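Long-range contact in uncharacterized protein MT2708 (PDB 2FGG), which is of unknown function and belongs to the Rv2632c-like family, related to Rv1738 of Mycobacterium tuberculosis: residues A[28-42]-A[63-75]. Residues are numbered along the deposited sequence; the frame is centred on the assembly and turned at random.
Sequences ARLSWAGRQMVGVGL and RALSDLANQLFAL
Gly39 and Gly41 let strand 35-42 come close to helix 63-75: the axes approach to 5.5 Å and run roughly antiparallel, with 144° between their N-to-C directions. A CB on either glycine would clash with the helix. Strand 28-32 pairs with it in a beta hairpin closed by a type I' turn from Trp32 to Arg35, and lies farther from the helix. The fold is a three-stranded antiparallel sheet with one long helix across a face; strand 14-19 completes the sheet beyond strand 24-32. Gly41 CA lies 3.9 Å from Ala64 CA, and Gly39 CA makes a CA-H...O contact with Ala64 O.

Strand 35-43 is an outermost strand within the chain, and helix side chains bond to its backbone. Asp67 OD2 accepts Val40 N at 2.8 Å through its anti lone pair. Gln71 NE2 donates almost straight to Val38 O, from above the carbonyl plane. The same NE2 also donates to Asp67 OD1, which ties the two side chains together. A water bridges Gln71 OE1 and Val38 N. Arg63 NH1 donates a more bent hydrogen bond to Leu42 O, 2.8 Å away.

Toward the hairpin turn the contact is mostly apolar. Leu68 sends CD1 to Met37 CB and CD2 to Leu30 CB. Met37, a selenomethionine, bends at chi3 (72°), which lays CE 3.6 Å from Gln71 CB. Leu75 CD2 meets the Trp32 ring at its edge, 3.7 Å from CD1, and also sits over one face of the Arg35 guanidinium.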
# COMPACT_ATOMS: atom_id res chain seq x y z
N ALA A 28 1.76 1.81 4.06
CA ALA A 28 2.64 2.07 2.91
C ALA A 28 2.27 3.39 2.24
O ALA A 28 1.22 3.50 1.61
CB ALA A 28 2.57 0.93 1.92
N ARG A 29 3.13 4.39 2.40
CA ARG A 29 2.87 5.75 1.91
C ARG A 29 3.58 6.04 0.60
O ARG A 29 4.79 5.86 0.49
CB ARG A 29 3.26 6.79 2.97
CG ARG A 29 3.09 8.24 2.51
CD ARG A 29 3.60 9.26 3.52
NE ARG A 29 4.91 8.90 4.06
CZ ARG A 29 5.56 9.58 5.01
NH1 ARG A 29 5.02 10.67 5.54
NH2 ARG A 29 6.75 9.15 5.42
N LEU A 30 2.82 6.50 -0.39
CA LEU A 30 3.36 6.92 -1.67
C LEU A 30 2.89 8.35 -1.99
O LEU A 30 1.70 8.65 -1.87
CB LEU A 30 2.93 5.95 -2.78
CG LEU A 30 3.17 6.30 -4.25
CD1 LEU A 30 4.66 6.43 -4.59
CD2 LEU A 30 2.51 5.28 -5.15
N SER A 31 3.82 9.22 -2.36
CA SER A 31 3.48 10.54 -2.88
C SER A 31 3.28 10.42 -4.38
O SER A 31 4.21 10.08 -5.11
CB SER A 31 4.57 11.55 -2.58
OG SER A 31 4.51 11.98 -1.24
N TRP A 32 2.06 10.68 -4.84
CA TRP A 32 1.71 10.48 -6.25
C TRP A 32 0.68 11.47 -6.78
O TRP A 32 -0.37 11.69 -6.16
CB TRP A 32 1.24 9.04 -6.50
CG TRP A 32 1.07 8.74 -7.95
CD1 TRP A 32 -0.10 8.66 -8.64
CD2 TRP A 32 2.11 8.51 -8.91
NE1 TRP A 32 0.14 8.39 -9.96
CE2 TRP A 32 1.49 8.29 -10.16
CE3 TRP A 32 3.51 8.48 -8.83
CZ2 TRP A 32 2.23 8.03 -11.32
CZ3 TRP A 32 4.24 8.22 -9.99
CH2 TRP A 32 3.60 8.00 -11.21
N ALA A 33 0.99 12.07 -7.93
CA ALA A 33 0.13 13.04 -8.59
C ALA A 33 -0.34 14.11 -7.61
O ALA A 33 -1.51 14.47 -7.59
CB ALA A 33 -1.05 12.35 -9.26
N GLY A 34 0.58 14.59 -6.78
CA GLY A 34 0.27 15.63 -5.80
C GLY A 34 -0.62 15.21 -4.64
O GLY A 34 -1.22 16.06 -3.97
N ARG A 35 -0.71 13.90 -4.40
CA ARG A 35 -1.45 13.40 -3.25
C ARG A 35 -0.64 12.38 -2.44
O ARG A 35 0.23 11.69 -2.97
CB ARG A 35 -2.82 12.86 -3.67
CG ARG A 35 -2.80 11.50 -4.36
CD ARG A 35 -4.08 11.23 -5.15
NE ARG A 35 -4.04 11.88 -6.46
CZ ARG A 35 -5.04 11.88 -7.34
NH1 ARG A 35 -6.18 11.25 -7.05
NH2 ARG A 35 -4.90 12.52 -8.50
N GLN A 36 -0.92 12.33 -1.14
CA GLN A 36 -0.32 11.36 -0.24
C GLN A 36 -1.22 10.15 -0.25
O GLN A 36 -2.36 10.22 0.20
CB GLN A 36 -0.23 11.91 1.18
CG GLN A 36 0.51 13.23 1.31
CD GLN A 36 1.95 13.14 0.84
OE1 GLN A 36 2.63 12.15 1.08
NE2 GLN A 36 2.41 14.18 0.16
N MSE A 37 -0.72 9.05 -0.77
CA MSE A 37 -1.51 7.84 -0.79
C MSE A 37 -0.98 6.87 0.25
O MSE A 37 0.22 6.65 0.35
CB MSE A 37 -1.49 7.23 -2.19
CG MSE A 37 -2.03 8.16 -3.24
SE MSE A 37 -1.98 7.38 -5.00
CE MSE A 37 -3.38 6.09 -4.84
N VAL A 38 -1.89 6.32 1.05
CA VAL A 38 -1.50 5.39 2.11
C VAL A 38 -2.31 4.11 2.00
O VAL A 38 -3.53 4.13 2.03
CB VAL A 38 -1.68 5.99 3.52
CG1 VAL A 38 -1.06 5.08 4.57
CG2 VAL A 38 -1.06 7.37 3.60
N GLY A 39 -1.60 3.01 1.86
CA GLY A 39 -2.20 1.69 1.95
C GLY A 39 -2.07 1.20 3.38
O GLY A 39 -1.01 1.33 3.98
N VAL A 40 -3.15 0.66 3.92
CA VAL A 40 -3.15 0.20 5.30
C VAL A 40 -3.45 -1.29 5.34
O VAL A 40 -4.40 -1.75 4.71
CB VAL A 40 -4.16 0.99 6.17
CG1 VAL A 40 -3.90 0.75 7.65
CG2 VAL A 40 -4.06 2.48 5.88
N GLY A 41 -2.62 -2.03 6.07
CA GLY A 41 -2.78 -3.47 6.24
C GLY A 41 -2.71 -3.92 7.69
O GLY A 41 -1.95 -3.37 8.48
N LEU A 42 -3.51 -4.94 8.04
CA LEU A 42 -3.61 -5.42 9.42
C LEU A 42 -3.62 -6.93 9.51
O LEU A 42 -4.33 -7.59 8.76
CB LEU A 42 -4.90 -4.89 10.05
CG LEU A 42 -4.88 -3.46 10.56
CD1 LEU A 42 -6.14 -2.73 10.14
CD2 LEU A 42 -4.72 -3.45 12.08
N ARG A 63 -0.90 -6.80 2.88
CA ARG A 63 -2.24 -6.18 2.86
C ARG A 63 -2.17 -4.67 2.62
O ARG A 63 -3.03 -4.11 1.93
CB ARG A 63 -3.00 -6.51 4.14
CG ARG A 63 -3.17 -8.00 4.33
CD ARG A 63 -3.88 -8.35 5.59
NE ARG A 63 -4.50 -9.66 5.44
CZ ARG A 63 -4.74 -10.50 6.44
NH1 ARG A 63 -4.41 -10.18 7.67
NH2 ARG A 63 -5.30 -11.68 6.19
N ALA A 64 -1.15 -4.02 3.18
CA ALA A 64 -0.92 -2.61 2.93
C ALA A 64 -0.64 -2.34 1.46
O ALA A 64 -1.17 -1.40 0.90
CB ALA A 64 0.20 -2.10 3.79
N LEU A 65 0.18 -3.16 0.82
CA LEU A 65 0.55 -2.95 -0.58
C LEU A 65 -0.61 -3.23 -1.54
O LEU A 65 -0.74 -2.56 -2.55
CB LEU A 65 1.78 -3.78 -0.95
CG LEU A 65 3.10 -3.45 -0.25
CD1 LEU A 65 4.17 -4.42 -0.71
CD2 LEU A 65 3.55 -2.00 -0.46
N SER A 66 -1.42 -4.24 -1.21
CA SER A 66 -2.66 -4.54 -1.92
C SER A 66 -3.59 -3.35 -1.90
O SER A 66 -4.20 -3.02 -2.91
CB SER A 66 -3.42 -5.70 -1.27
OG SER A 66 -2.60 -6.83 -1.16
N ASP A 67 -3.73 -2.76 -0.72
CA ASP A 67 -4.59 -1.60 -0.53
C ASP A 67 -4.12 -0.49 -1.45
O ASP A 67 -4.91 0.10 -2.18
CB ASP A 67 -4.55 -1.15 0.93
CG ASP A 67 -5.52 -0.03 1.22
OD1 ASP A 67 -6.48 0.13 0.44
OD2 ASP A 67 -5.35 0.68 2.23
N LEU A 68 -2.83 -0.22 -1.43
CA LEU A 68 -2.26 0.86 -2.20
C LEU A 68 -2.36 0.55 -3.69
O LEU A 68 -2.70 1.44 -4.48
CB LEU A 68 -0.81 1.12 -1.78
CG LEU A 68 -0.03 2.25 -2.44
CD1 LEU A 68 -0.65 3.61 -2.18
CD2 LEU A 68 1.39 2.22 -1.94
N ALA A 69 -2.10 -0.70 -4.08
CA ALA A 69 -2.27 -1.14 -5.46
C ALA A 69 -3.71 -0.89 -5.93
O ALA A 69 -3.91 -0.36 -7.03
CB ALA A 69 -1.91 -2.59 -5.62
N ASN A 70 -4.69 -1.25 -5.10
CA ASN A 70 -6.10 -1.05 -5.42
C ASN A 70 -6.47 0.42 -5.56
O ASN A 70 -7.28 0.79 -6.41
CB ASN A 70 -7.00 -1.69 -4.37
CG ASN A 70 -6.90 -3.21 -4.35
OD1 ASN A 70 -6.60 -3.86 -5.36
ND2 ASN A 70 -7.14 -3.79 -3.18
N GLN A 71 -5.87 1.26 -4.73
CA GLN A 71 -6.07 2.70 -4.86
C GLN A 71 -5.47 3.21 -6.17
O GLN A 71 -6.05 4.08 -6.81
CB GLN A 71 -5.44 3.42 -3.67
CG GLN A 71 -6.22 3.27 -2.39
CD GLN A 71 -5.45 3.82 -1.23
OE1 GLN A 71 -5.04 4.97 -1.23
NE2 GLN A 71 -5.26 3.00 -0.22
N LEU A 72 -4.34 2.64 -6.57
CA LEU A 72 -3.70 3.03 -7.81
C LEU A 72 -4.45 2.52 -9.04
O LEU A 72 -4.42 3.16 -10.10
CB LEU A 72 -2.24 2.57 -7.82
CG LEU A 72 -1.27 3.40 -6.97
CD1 LEU A 72 0.01 2.64 -6.73
CD2 LEU A 72 -0.99 4.74 -7.65
N PHE A 73 -5.13 1.38 -8.90
CA PHE A 73 -6.00 0.86 -9.95
C PHE A 73 -7.24 1.74 -10.10
O PHE A 73 -7.68 2.03 -11.20
CB PHE A 73 -6.41 -0.59 -9.68
CG PHE A 73 -5.33 -1.61 -9.96
CD1 PHE A 73 -4.73 -1.69 -11.20
CD2 PHE A 73 -4.95 -2.53 -8.98
CE1 PHE A 73 -3.73 -2.64 -11.46
CE2 PHE A 73 -3.98 -3.48 -9.23
CZ PHE A 73 -3.36 -3.53 -10.47
N ALA A 74 -7.79 2.18 -8.98
CA ALA A 74 -8.91 3.11 -9.00
C ALA A 74 -8.52 4.45 -9.63
O ALA A 74 -9.33 5.08 -10.30
CB ALA A 74 -9.45 3.31 -7.60
N LEU A 75 -7.28 4.87 -9.42
CA LEU A 75 -6.81 6.13 -9.97
C LEU A 75 -6.59 6.02 -11.48
O LEU A 75 -6.90 6.95 -12.23
CB LEU A 75 -5.53 6.58 -9.27
CG LEU A 75 -4.93 7.93 -9.68
CD1 LEU A 75 -5.98 9.05 -9.67
CD2 LEU A 75 -3.78 8.28 -8.76
O HOH W 1 -4.79 7.02 0.69